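Local atomic coordinates of uncharacterized protein (Brachypodium distachyon, PDB entry 4ME2), a protein that probably binds RNA in a sequence-specific manner, as a chloroplast pentatricopeptide repeat protein built from helix-turn-helix repeats. Residues D117-A122 against Y169-L174; V125-S130 against A177-K181; F146-E151 against V162-E166. All coordinates share one frame; numbering follows the deposited sequence.

Interactions 1 and 2 join the same two helices, 118-126 and 168-180, at successive levels. They touch each other, with L174 CD1 packed 3.9 Å from V125 CG2, which makes one apolar seam running through both. Interaction 3 holds helix 133-151 to the loop that leads into helix 168-180, and it meets interaction 1 through F146, Y121 and P118. Interaction 1 is the most central, with half its touching residues buried; interaction 2 has three exposed ones; interaction 3 lies farthest out yet has none. Interaction 1 pairs close apolar packing with salt bridges along its flank, interaction 2 anchors a lysine at a helix end, and interaction 3 combines an aromatic pair with a lysine-glutamate bridge.

Interaction 1 (D117-A122 against Y169-L174); sequences DPELYA and YKLTRL
A122 and P118 press small side chains against the backbone of K170, R173 and L174, where two helices of this pentatricopeptide repeat fold run side by side. The local axes are 7.8 Å apart and diverge by 21°. Small bumps are consistent with this spacing: A122 CB lies 3.7 Å from L174 CA, and one turn earlier P118 CB rests at the same distance from K170 O. Into the hollow between them comes L174. Its CG is anti to the backbone N (chi1 173°), which sends CD1 over the backbone of A122 to Y121 CB, while CD2 faces P118 CB. F146 of helix 133-151 packs on both P118 and L174.

Along the flank, the extended side chain of E119 forms a ridge between K170 and R173. It crosses K170 at about a right angle, with OE1 3.3 Å from K170 CE. D117, the N-cap, offers OD1 to E119 N and forms a salt bridge from the same oxygen to K170 NZ at 3.5 Å. E119 OE2 sits 3.4 Å from R173 NE but well out of the guanidinium plane, a bridge of charges alone; the N-H of R173 NE goes instead to a water at 2.9 Å.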
ATOM      1  N   ASP A 117      -0.774  -0.898  -7.994  1.00 27.42           N
ATOM      2  CA  ASP A 117      -0.831  -2.341  -7.854  1.00 27.14           C
ATOM      3  C   ASP A 117      -0.929  -2.638  -6.363  1.00 26.58           C
ATOM      4  O   ASP A 117       0.052  -2.470  -5.637  1.00 25.27           O
ATOM      5  CB  ASP A 117       0.417  -2.985  -8.473  1.00 28.60           C
ATOM      6  CG  ASP A 117       0.459  -4.496  -8.302  1.00 29.28           C
ATOM      7  OD1 ASP A 117      -0.550  -5.106  -7.892  1.00 30.17           O
ATOM      8  OD2 ASP A 117       1.523  -5.084  -8.589  1.00 31.22           O
ATOM      9  N   PRO A 118      -2.120  -3.056  -5.898  1.00 25.89           N
ATOM     10  CA  PRO A 118      -2.276  -3.362  -4.476  1.00 25.55           C
ATOM     11  C   PRO A 118      -1.358  -4.487  -4.005  1.00 24.86           C
ATOM     12  O   PRO A 118      -1.036  -4.553  -2.823  1.00 23.59           O
ATOM     13  CB  PRO A 118      -3.745  -3.789  -4.359  1.00 26.34           C
ATOM     14  CG  PRO A 118      -4.419  -3.196  -5.548  1.00 25.97           C
ATOM     15  CD  PRO A 118      -3.393  -3.190  -6.635  1.00 26.73           C
ATOM     16  N   GLU A 119      -0.949  -5.367  -4.913  1.00 24.72           N
ATOM     17  CA  GLU A 119      -0.055  -6.460  -4.548  1.00 25.04           C
ATOM     18  C   GLU A 119       1.356  -5.944  -4.253  1.00 23.58           C
ATOM     19  O   GLU A 119       2.029  -6.453  -3.354  1.00 22.94           O
ATOM     20  CB  GLU A 119      -0.053  -7.560  -5.620  1.00 27.48           C
ATOM     21  CG  GLU A 119       0.677  -8.826  -5.196  1.00 29.27           C
ATOM     22  CD  GLU A 119       0.288 -10.046  -6.010  1.00 31.33           C
ATOM     23  OE1 GLU A 119      -0.536  -9.915  -6.942  1.00 32.93           O
ATOM     24  OE2 GLU A 119       0.807 -11.140  -5.712  1.00 32.13           O
ATOM     25  N   LEU A 120       1.795  -4.929  -4.992  1.00 22.44           N
ATOM     26  CA  LEU A 120       3.079  -4.296  -4.708  1.00 21.70           C
ATOM     27  C   LEU A 120       2.997  -3.616  -3.346  1.00 20.88           C
ATOM     28  O   LEU A 120       3.902  -3.746  -2.508  1.00 20.07           O
ATOM     29  CB  LEU A 120       3.446  -3.277  -5.786  1.00 22.32           C
ATOM     30  CG  LEU A 120       4.744  -2.499  -5.536  1.00 22.07           C
ATOM     31  CD1 LEU A 120       5.926  -3.443  -5.326  1.00 22.66           C
ATOM     32  CD2 LEU A 120       5.015  -1.534  -6.680  1.00 22.71           C
ATOM     33  N   TYR A 121       1.900  -2.904  -3.116  1.00 19.88           N
ATOM     34  CA  TYR A 121       1.689  -2.301  -1.802  1.00 19.30           C
ATOM     35  C   TYR A 121       1.696  -3.364  -0.698  1.00 19.16           C
ATOM     36  O   TYR A 121       2.244  -3.138   0.384  1.00 17.77           O
ATOM     37  CB  TYR A 121       0.399  -1.478  -1.759  1.00 19.51           C
ATOM     38  CG  TYR A 121       0.387  -0.266  -2.672  1.00 19.51           C
ATOM     39  CD1 TYR A 121       1.575   0.356  -3.083  1.00 19.50           C
ATOM     40  CD2 TYR A 121      -0.821   0.267  -3.122  1.00 19.98           C
ATOM     41  CE1 TYR A 121       1.553   1.472  -3.912  1.00 19.70           C
ATOM     42  CE2 TYR A 121      -0.853   1.384  -3.948  1.00 19.79           C
ATOM     43  CZ  TYR A 121       0.327   1.980  -4.347  1.00 19.27           C
ATOM     44  OH  TYR A 121       0.288   3.089  -5.173  1.00 19.73           O
ATOM     45  N   ALA A 122       1.088  -4.518  -0.968  1.00 19.11           N
ATOM     46  CA  ALA A 122       1.067  -5.608   0.002  1.00 19.35           C
ATOM     47  C   ALA A 122       2.482  -6.030   0.381  1.00 19.57           C
ATOM     48  O   ALA A 122       2.753  -6.294   1.551  1.00 19.67           O
ATOM     49  CB  ALA A 122       0.269  -6.798  -0.525  1.00 19.77           C
ATOM     50  N   TYR A 169      -8.458 -10.345  -5.842  1.00 29.14           N
ATOM     51  CA  TYR A 169      -7.369 -11.161  -5.312  1.00 28.91           C
ATOM     52  C   TYR A 169      -6.225 -10.289  -4.793  1.00 27.92           C
ATOM     53  O   TYR A 169      -5.743 -10.483  -3.677  1.00 27.14           O
ATOM     54  CB  TYR A 169      -6.861 -12.153  -6.365  1.00 30.12           C
ATOM     55  CG  TYR A 169      -5.611 -12.888  -5.950  1.00 30.80           C
ATOM     56  CD1 TYR A 169      -5.680 -14.032  -5.153  1.00 31.63           C
ATOM     57  CD2 TYR A 169      -4.354 -12.438  -6.352  1.00 31.85           C
ATOM     58  CE1 TYR A 169      -4.533 -14.703  -4.766  1.00 33.08           C
ATOM     59  CE2 TYR A 169      -3.203 -13.105  -5.971  1.00 32.71           C
ATOM     60  CZ  TYR A 169      -3.297 -14.235  -5.182  1.00 33.18           C
ATOM     61  OH  TYR A 169      -2.154 -14.896  -4.804  1.00 35.62           O
ATOM     62  N   LYS A 170      -5.804  -9.324  -5.601  1.00 27.84           N
ATOM     63  CA  LYS A 170      -4.738  -8.415  -5.200  1.00 27.22           C
ATOM     64  C   LYS A 170      -5.185  -7.497  -4.066  1.00 26.03           C
ATOM     65  O   LYS A 170      -4.411  -7.217  -3.146  1.00 24.35           O
ATOM     66  CB  LYS A 170      -4.253  -7.600  -6.396  1.00 28.61           C
ATOM     67  CG  LYS A 170      -3.521  -8.431  -7.433  1.00 29.64           C
ATOM     68  CD  LYS A 170      -3.198  -7.604  -8.664  1.00 31.46           C
ATOM     69  CE  LYS A 170      -1.856  -8.011  -9.249  1.00 33.06           C
ATOM     70  NZ  LYS A 170      -1.547  -7.210 -10.467  1.00 35.32           N
ATOM     71  N   LEU A 171      -6.429  -7.035  -4.122  1.00 24.98           N
ATOM     72  CA  LEU A 171      -6.964  -6.209  -3.041  1.00 24.15           C
ATOM     73  C   LEU A 171      -6.976  -6.987  -1.727  1.00 23.52           C
ATOM     74  O   LEU A 171      -6.663  -6.438  -0.662  1.00 22.17           O
ATOM     75  CB  LEU A 171      -8.370  -5.712  -3.378  1.00 25.01           C
ATOM     76  CG  LEU A 171      -8.945  -4.660  -2.425  1.00 25.17           C
ATOM     77  CD1 LEU A 171      -8.224  -3.329  -2.592  1.00 26.38           C
ATOM     78  CD2 LEU A 171     -10.442  -4.501  -2.639  1.00 26.81           C
ATOM     79  N   THR A 172      -7.324  -8.269  -1.802  1.00 23.44           N
ATOM     80  CA  THR A 172      -7.397  -9.104  -0.604  1.00 23.28           C
ATOM     81  C   THR A 172      -6.001  -9.357  -0.035  1.00 22.76           C
ATOM     82  O   THR A 172      -5.823  -9.433   1.185  1.00 21.96           O
ATOM     83  CB  THR A 172      -8.143 -10.434  -0.868  1.00 23.68           C
ATOM     84  OG1 THR A 172      -9.456 -10.149  -1.377  1.00 24.12           O
ATOM     85  CG2 THR A 172      -8.289 -11.236   0.425  1.00 24.21           C
ATOM     86  N   ARG A 173      -5.016  -9.482  -0.922  1.00 23.08           N
ATOM     87  CA  ARG A 173      -3.618  -9.627  -0.518  1.00 23.15           C
ATOM     88  C   ARG A 173      -3.156  -8.439   0.316  1.00 21.11           C
ATOM     89  O   ARG A 173      -2.491  -8.620   1.337  1.00 20.81           O
ATOM     90  CB  ARG A 173      -2.698  -9.770  -1.732  1.00 25.50           C
ATOM     91  CG  ARG A 173      -2.698 -11.155  -2.357  1.00 29.03           C
ATOM     92  CD  ARG A 173      -1.493 -11.376  -3.259  1.00 31.62           C
ATOM     93  NE  ARG A 173      -0.239 -11.512  -2.516  1.00 33.89           N
ATOM     94  CZ  ARG A 173       0.127 -12.599  -1.838  1.00 35.17           C
ATOM     95  NH1 ARG A 173      -0.668 -13.663  -1.783  1.00 35.95           N
ATOM     96  NH2 ARG A 173       1.291 -12.619  -1.201  1.00 36.30           N
ATOM     97  N   LEU A 174      -3.504  -7.233  -0.127  1.00 20.40           N
ATOM     98  CA  LEU A 174      -3.176  -6.023   0.627  1.00 19.30           C
ATOM     99  C   LEU A 174      -3.869  -6.023   1.991  1.00 18.97           C
ATOM    100  O   LEU A 174      -3.247  -5.714   3.015  1.00 17.95           O
ATOM    101  CB  LEU A 174      -3.535  -4.771  -0.172  1.00 19.27           C
ATOM    102  CG  LEU A 174      -3.409  -3.436   0.571  1.00 18.61           C
ATOM    103  CD1 LEU A 174      -1.989  -3.194   1.069  1.00 18.63           C
ATOM    104  CD2 LEU A 174      -3.850  -2.290  -0.326  1.00 18.65           C
TER
HETATM  105  O   HOH W   1       1.962  -9.648  -2.177  1.00 45.37           O

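Interaction 2 (V125-S130 against A177-K181); sequences VSSSPS and ALVAK
K181 lays its whole side chain along the last turn of helix 118-126 and the S127-S130 segment that follows, while V125 of that turn packs on A177 and L178. Starting at the root of K181, CB faces the CG1 methyl of V125. CG stays against that methyl and also comes 3.2 Å from V125 O. Beyond the bend at chi2 (-69°) the chain runs extended, with V125 O and S128 OG both on one side of K181 CD, each 3.6 Å away. CE lies among carbonyl oxygens, 3.3 Å from S126 O and slightly nearer S128 O. At the tip, K181 NZ donates two hydrogen bonds, to S128 O at 2.7 Å and to S130 OG at 2.6 Å. The first meets the carbonyl at a C=O...N angle of 159°, with the donor tilted 21° from the carbonyl plane.

V125 O accepts from both S128 N and S128 OG, a double grip that secures the turn and holds the S128 hydroxyl alongside the K181 chain. Beside that chain the contact is apolar: V125 CG1 meets A177 CB, and CG2 meets L178 CD2 at 3.8 Å, the V125 and L178 side chains crossing at about a right angle. V139 of helix 133-151 touches both V125 and L178. On the side of S126, a water joins S126 OG to A177 O, to which it donates at 2.9 Å.

The ammonium lies just past the C-terminal end of helix 118-126, where the helix dipole would probably favour a positive charge, although its two bonds go to the loop. The arrangement is that of neighbouring helices ending at one level in the helix-turn-helix array of pentatricopeptide repeats, with the residue just after one helix reaching across to the turn that follows the other.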
ATOM      1  N   VAL A 125       3.924  -3.625   2.781  1.00 17.77           N
ATOM      2  CA  VAL A 125       3.318  -3.813   4.093  1.00 18.12           C
ATOM      3  C   VAL A 125       3.983  -4.973   4.838  1.00 19.04           C
ATOM      4  O   VAL A 125       4.401  -4.826   5.993  1.00 19.36           O
ATOM      5  CB  VAL A 125       1.794  -4.048   4.004  1.00 17.52           C
ATOM      6  CG1 VAL A 125       1.218  -4.378   5.376  1.00 17.71           C
ATOM      7  CG2 VAL A 125       1.095  -2.823   3.427  1.00 17.45           C
ATOM      8  N   SER A 126       4.072  -6.121   4.170  1.00 19.98           N
ATOM      9  CA  SER A 126       4.630  -7.336   4.772  1.00 20.63           C
ATOM     10  C   SER A 126       6.108  -7.213   5.141  1.00 20.65           C
ATOM     11  O   SER A 126       6.567  -7.837   6.102  1.00 21.45           O
ATOM     12  CB  SER A 126       4.413  -8.530   3.841  1.00 21.42           C
ATOM     13  OG  SER A 126       3.024  -8.768   3.677  1.00 24.42           O
ATOM     14  N   SER A 127       6.841  -6.404   4.384  1.00 20.25           N
ATOM     15  CA  SER A 127       8.276  -6.223   4.595  1.00 20.11           C
ATOM     16  C   SER A 127       8.591  -5.079   5.553  1.00 20.11           C
ATOM     17  O   SER A 127       9.758  -4.861   5.885  1.00 20.73           O
ATOM     18  CB  SER A 127       8.999  -6.016   3.255  1.00 20.88           C
ATOM     19  OG  SER A 127       8.608  -4.799   2.628  1.00 20.02           O
ATOM     20  N   SER A 128       7.571  -4.351   6.004  1.00 20.10           N
ATOM     21  CA  SER A 128       7.809  -3.268   6.960  1.00 20.70           C
ATOM     22  C   SER A 128       8.186  -3.877   8.299  1.00 21.74           C
ATOM     23  O   SER A 128       7.756  -4.981   8.612  1.00 22.00           O
ATOM     24  CB  SER A 128       6.583  -2.365   7.123  1.00 20.17           C
ATOM     25  OG  SER A 128       5.499  -3.040   7.728  1.00 20.20           O
ATOM     26  N   PRO A 129       9.004  -3.164   9.087  1.00 23.10           N
ATOM     27  CA  PRO A 129       9.360  -3.661  10.420  1.00 24.66           C
ATOM     28  C   PRO A 129       8.153  -3.668  11.357  1.00 25.12           C
ATOM     29  O   PRO A 129       7.467  -2.656  11.475  1.00 25.34           O
ATOM     30  CB  PRO A 129      10.397  -2.646  10.916  1.00 24.89           C
ATOM     31  CG  PRO A 129      10.847  -1.895   9.709  1.00 25.18           C
ATOM     32  CD  PRO A 129       9.697  -1.907   8.753  1.00 23.75           C
ATOM     33  N   SER A 130       7.899  -4.804  12.009  1.00 26.64           N
ATOM     34  CA  SER A 130       6.782  -4.933  12.951  1.00 27.43           C
ATOM     35  C   SER A 130       7.019  -4.121  14.222  1.00 28.18           C
ATOM     36  O   SER A 130       8.160  -3.916  14.627  1.00 28.64           O
ATOM     37  CB  SER A 130       6.571  -6.397  13.342  1.00 28.01           C
ATOM     38  OG  SER A 130       6.025  -7.159  12.280  1.00 28.36           O
ATOM     39  N   ALA A 177      -2.283  -8.484   4.291  1.00 18.65           N
ATOM     40  CA  ALA A 177      -0.984  -8.000   4.747  1.00 18.14           C
ATOM     41  C   ALA A 177      -1.169  -6.966   5.848  1.00 18.18           C
ATOM     42  O   ALA A 177      -0.464  -6.995   6.854  1.00 18.27           O
ATOM     43  CB  ALA A 177      -0.178  -7.427   3.587  1.00 18.16           C
ATOM     44  N   LEU A 178      -2.133  -6.068   5.670  1.00 17.76           N
ATOM     45  CA  LEU A 178      -2.375  -5.023   6.666  1.00 17.52           C
ATOM     46  C   LEU A 178      -2.810  -5.614   8.003  1.00 18.26           C
ATOM     47  O   LEU A 178      -2.314  -5.217   9.056  1.00 18.19           O
ATOM     48  CB  LEU A 178      -3.418  -4.025   6.165  1.00 17.19           C
ATOM     49  CG  LEU A 178      -2.966  -3.111   5.024  1.00 16.71           C
ATOM     50  CD1 LEU A 178      -4.157  -2.417   4.377  1.00 17.07           C
ATOM     51  CD2 LEU A 178      -1.947  -2.096   5.523  1.00 17.36           C
ATOM     52  N   VAL A 179      -3.741  -6.559   7.962  1.00 17.95           N
ATOM     53  CA  VAL A 179      -4.212  -7.198   9.183  1.00 19.19           C
ATOM     54  C   VAL A 179      -3.069  -7.941   9.893  1.00 19.02           C
ATOM     55  O   VAL A 179      -2.876  -7.776  11.100  1.00 19.61           O
ATOM     56  CB  VAL A 179      -5.425  -8.105   8.909  1.00 19.85           C
ATOM     57  CG1 VAL A 179      -5.669  -9.027  10.080  1.00 21.04           C
ATOM     58  CG2 VAL A 179      -6.661  -7.248   8.626  1.00 20.05           C
ATOM     59  N   ALA A 180      -2.287  -8.718   9.147  1.00 19.28           N
ATOM     60  CA  ALA A 180      -1.149  -9.429   9.745  1.00 19.26           C
ATOM     61  C   ALA A 180      -0.135  -8.478  10.406  1.00 20.04           C
ATOM     62  O   ALA A 180       0.433  -8.797  11.454  1.00 20.12           O
ATOM     63  CB  ALA A 180      -0.473 -10.340   8.722  1.00 19.44           C
ATOM     64  N   LYS A 181       0.065  -7.308   9.799  1.00 19.74           N
ATOM     65  CA  LYS A 181       0.992  -6.307  10.327  1.00 20.36           C
ATOM     66  C   LYS A 181       0.410  -5.480  11.459  1.00 20.53           C
ATOM     67  O   LYS A 181       1.095  -4.610  12.000  1.00 21.89           O
ATOM     68  CB  LYS A 181       1.468  -5.377   9.217  1.00 20.99           C
ATOM     69  CG  LYS A 181       2.695  -5.888   8.502  1.00 22.45           C
ATOM     70  CD  LYS A 181       3.906  -5.847   9.415  1.00 22.65           C
ATOM     71  CE  LYS A 181       5.013  -6.665   8.802  1.00 23.72           C
ATOM     72  NZ  LYS A 181       6.142  -6.858   9.744  1.00 23.97           N
TER
HETATM   73  O   HOH W   2       1.957  -8.491   6.517  1.00 23.31           O

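Interaction 3 (F146-E151 against V162-E166); sequences FIEEKE and VWVGE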
ATOM      1  N   PHE A 146      -3.065   5.254  -1.584  1.00 19.37           N
ATOM      2  CA  PHE A 146      -3.662   4.302  -2.508  1.00 19.97           C
ATOM      3  C   PHE A 146      -5.135   4.636  -2.716  1.00 20.50           C
ATOM      4  O   PHE A 146      -5.603   4.706  -3.848  1.00 20.98           O
ATOM      5  CB  PHE A 146      -3.493   2.877  -1.972  1.00 20.20           C
ATOM      6  CG  PHE A 146      -4.316   1.841  -2.694  1.00 20.24           C
ATOM      7  CD1 PHE A 146      -4.287   1.738  -4.085  1.00 20.43           C
ATOM      8  CD2 PHE A 146      -5.094   0.939  -1.978  1.00 20.74           C
ATOM      9  CE1 PHE A 146      -5.035   0.771  -4.744  1.00 20.82           C
ATOM     10  CE2 PHE A 146      -5.840  -0.037  -2.628  1.00 21.01           C
ATOM     11  CZ  PHE A 146      -5.812  -0.118  -4.014  1.00 21.35           C
ATOM     12  N   ILE A 147      -5.856   4.857  -1.623  1.00 21.03           N
ATOM     13  CA  ILE A 147      -7.286   5.152  -1.725  1.00 21.92           C
ATOM     14  C   ILE A 147      -7.498   6.442  -2.515  1.00 22.73           C
ATOM     15  O   ILE A 147      -8.348   6.498  -3.407  1.00 23.47           O
ATOM     16  CB  ILE A 147      -7.971   5.190  -0.341  1.00 22.20           C
ATOM     17  CG1 ILE A 147      -7.941   3.794   0.287  1.00 22.46           C
ATOM     18  CG2 ILE A 147      -9.413   5.676  -0.456  1.00 23.39           C
ATOM     19  CD1 ILE A 147      -8.348   3.751   1.746  1.00 23.14           C
ATOM     20  N   GLU A 148      -6.695   7.458  -2.203  1.00 23.46           N
ATOM     21  CA  GLU A 148      -6.775   8.747  -2.890  1.00 25.08           C
ATOM     22  C   GLU A 148      -6.447   8.627  -4.379  1.00 24.88           C
ATOM     23  O   GLU A 148      -7.194   9.138  -5.221  1.00 26.14           O
ATOM     24  CB  GLU A 148      -5.881   9.795  -2.219  1.00 27.31           C
ATOM     25  CG  GLU A 148      -5.716  11.070  -3.043  1.00 30.70           C
ATOM     26  CD  GLU A 148      -5.520  12.323  -2.203  1.00 34.39           C
ATOM     27  OE1 GLU A 148      -5.430  12.218  -0.961  1.00 36.45           O
ATOM     28  OE2 GLU A 148      -5.468  13.427  -2.794  1.00 36.95           O
ATOM     29  N   GLU A 149      -5.351   7.950  -4.714  1.00 23.67           N
ATOM     30  CA  GLU A 149      -4.973   7.835  -6.123  1.00 23.96           C
ATOM     31  C   GLU A 149      -6.044   7.124  -6.955  1.00 24.48           C
ATOM     32  O   GLU A 149      -6.179   7.385  -8.146  1.00 25.16           O
ATOM     33  CB  GLU A 149      -3.594   7.184  -6.305  1.00 23.06           C
ATOM     34  CG  GLU A 149      -3.549   5.683  -6.069  1.00 22.45           C
ATOM     35  CD  GLU A 149      -2.141   5.136  -5.906  1.00 22.25           C
ATOM     36  OE1 GLU A 149      -1.165   5.895  -6.068  1.00 21.97           O
ATOM     37  OE2 GLU A 149      -2.013   3.931  -5.623  1.00 22.67           O
ATOM     38  N   LYS A 150      -6.818   6.245  -6.326  1.00 25.42           N
ATOM     39  CA  LYS A 150      -7.912   5.573  -7.018  1.00 27.07           C
ATOM     40  C   LYS A 150      -9.119   6.493  -7.145  1.00 28.09           C
ATOM     41  O   LYS A 150      -9.650   6.684  -8.236  1.00 28.62           O
ATOM     42  CB  LYS A 150      -8.313   4.294  -6.283  1.00 27.67           C
ATOM     43  CG  LYS A 150      -7.199   3.273  -6.143  1.00 29.11           C
ATOM     44  CD  LYS A 150      -6.892   2.571  -7.455  1.00 30.46           C
ATOM     45  CE  LYS A 150      -8.049   1.677  -7.878  1.00 31.63           C
ATOM     46  NZ  LYS A 150      -7.688   0.837  -9.052  1.00 33.64           N
ATOM     47  N   GLU A 151      -9.538   7.072  -6.026  1.00 28.61           N
ATOM     48  CA  GLU A 151     -10.790   7.825  -5.980  1.00 30.40           C
ATOM     49  C   GLU A 151     -10.715   9.175  -6.684  1.00 31.61           C
ATOM     50  O   GLU A 151     -11.700   9.632  -7.265  1.00 31.81           O
ATOM     51  CB  GLU A 151     -11.268   7.980  -4.538  1.00 31.50           C
ATOM     52  CG  GLU A 151     -11.596   6.651  -3.881  1.00 32.58           C
ATOM     53  CD  GLU A 151     -12.253   6.804  -2.525  1.00 33.51           C
ATOM     54  OE1 GLU A 151     -12.901   5.834  -2.080  1.00 35.22           O
ATOM     55  OE2 GLU A 151     -12.124   7.882  -1.907  1.00 35.34           O
ATOM     56  N   VAL A 162     -14.690   3.718  -9.056  1.00 43.60           N
ATOM     57  CA  VAL A 162     -13.301   3.341  -9.219  1.00 41.43           C
ATOM     58  C   VAL A 162     -13.023   1.902  -8.822  1.00 40.44           C
ATOM     59  O   VAL A 162     -12.015   1.342  -9.231  1.00 41.23           O
ATOM     60  CB  VAL A 162     -12.370   4.257  -8.407  1.00 40.33           C
ATOM     61  CG1 VAL A 162     -12.458   5.684  -8.917  1.00 40.25           C
ATOM     62  CG2 VAL A 162     -12.717   4.197  -6.926  1.00 38.90           C
ATOM     63  N   TRP A 163     -13.911   1.308  -8.036  1.00 39.71           N
ATOM     64  CA  TRP A 163     -13.596   0.054  -7.369  1.00 38.86           C
ATOM     65  C   TRP A 163     -14.267  -1.166  -7.915  1.00 40.38           C
ATOM     66  O   TRP A 163     -13.821  -2.275  -7.644  1.00 40.40           O
ATOM     67  CB  TRP A 163     -13.935   0.148  -5.899  1.00 36.40           C
ATOM     68  CG  TRP A 163     -13.156   1.162  -5.119  1.00 33.85           C
ATOM     69  CD1 TRP A 163     -13.608   2.366  -4.616  1.00 33.30           C
ATOM     70  CD2 TRP A 163     -11.773   1.064  -4.687  1.00 32.65           C
ATOM     71  NE1 TRP A 163     -12.618   3.007  -3.929  1.00 32.77           N
ATOM     72  CE2 TRP A 163     -11.496   2.284  -3.934  1.00 32.19           C
ATOM     73  CE3 TRP A 163     -10.775   0.133  -4.846  1.00 31.64           C
ATOM     74  CZ2 TRP A 163     -10.263   2.540  -3.382  1.00 31.12           C
ATOM     75  CZ3 TRP A 163      -9.532   0.398  -4.281  1.00 31.25           C
ATOM     76  CH2 TRP A 163      -9.286   1.575  -3.565  1.00 30.58           C
ATOM     77  N   VAL A 164     -15.349  -0.991  -8.668  1.00 42.34           N
ATOM     78  CA  VAL A 164     -16.130  -2.135  -9.163  1.00 43.14           C
ATOM     79  C   VAL A 164     -15.326  -3.123 -10.023  1.00 43.00           C
ATOM     80  O   VAL A 164     -15.603  -4.325 -10.018  1.00 43.66           O
ATOM     81  CB  VAL A 164     -17.413  -1.670  -9.890  1.00 44.08           C
ATOM     82  CG1 VAL A 164     -18.095  -2.820 -10.620  1.00 44.92           C
ATOM     83  CG2 VAL A 164     -18.375  -1.046  -8.893  1.00 44.35           C
ATOM     84  N   GLY A 165     -14.327  -2.617 -10.743  1.00 42.68           N
ATOM     85  CA  GLY A 165     -13.485  -3.462 -11.586  1.00 42.17           C
ATOM     86  C   GLY A 165     -12.164  -3.882 -10.963  1.00 42.14           C
ATOM     87  O   GLY A 165     -11.300  -4.439 -11.646  1.00 42.69           O
ATOM     88  N   GLU A 166     -12.004  -3.627  -9.665  1.00 41.20           N
ATOM     89  CA  GLU A 166     -10.756  -3.925  -8.954  1.00 40.04           C
ATOM     90  C   GLU A 166     -10.439  -5.415  -8.870  1.00 38.86           C
ATOM     91  O   GLU A 166     -11.335  -6.233  -8.655  1.00 39.37           O
ATOM     92  CB  GLU A 166     -10.799  -3.339  -7.539  1.00 40.37           C
ATOM     93  CG  GLU A 166      -9.454  -3.333  -6.831  1.00 40.67           C
ATOM     94  CD  GLU A 166      -8.464  -2.374  -7.466  1.00 41.24           C
ATOM     95  OE1 GLU A 166      -8.903  -1.391  -8.101  1.00 40.58           O
ATOM     96  OE2 GLU A 166      -7.246  -2.605  -7.334  1.00 40.90           O
TER
HETATM   97  O   HOH W   3      -5.437  -0.510  -8.195  1.00 33.21           O
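K150 and E166 supply the charged part of this contact between the end of helix 133-151 and the loop before helix 168-180. K150 NZ donates to E166 OE1 at 2.7 Å, on its syn lone pair, in a hydrogen-bonded salt bridge. One water closes a ring around the pair, accepting from K150 NZ at 2.8 Å and donating to E166 OE2 at 2.9 Å. The lysine gets there by folding back at chi2 and chi3, both close to -70°. A second hydrogen bond is weak: W163 NE1 points almost straight (171°) at E151 OE1, but over 3.4 Å.

Aromatic contacts centre on W163. Its six-membered ring turns an edge toward the face of F146 in an offset edge-to-face pair, with centroids 5.5 Å apart and planes at 84°. The nearest atoms are W163 CZ3 and F146 CZ, 3.8 Å apart. Over one face of the indole, K150 CB makes a CH-pi contact 4.3 Å from the six-membered centroid, with V162 CG2 near the rim of that face, and K150 CG lies against W163 CH2.

Close packing completes the contact: V162 CG1 comes 3.1 Å from K150 O, V162 CG2 lies against E151 CG, and I147 CG2 borders the indole at CZ2. The type I turn W163-E166 brings indole and carboxylate to the same helix. With an alanine in place of K150, the CB contact would stay, but E166 would probably be left without its charged mate and the indole, short of its CG neighbour, less firmly held.

One lysine thus serves twice: its CB and CG lie over part of one indole face, and its ammonium is likely to stabilise the ionised form of E166, tying the loop to the helix at two points.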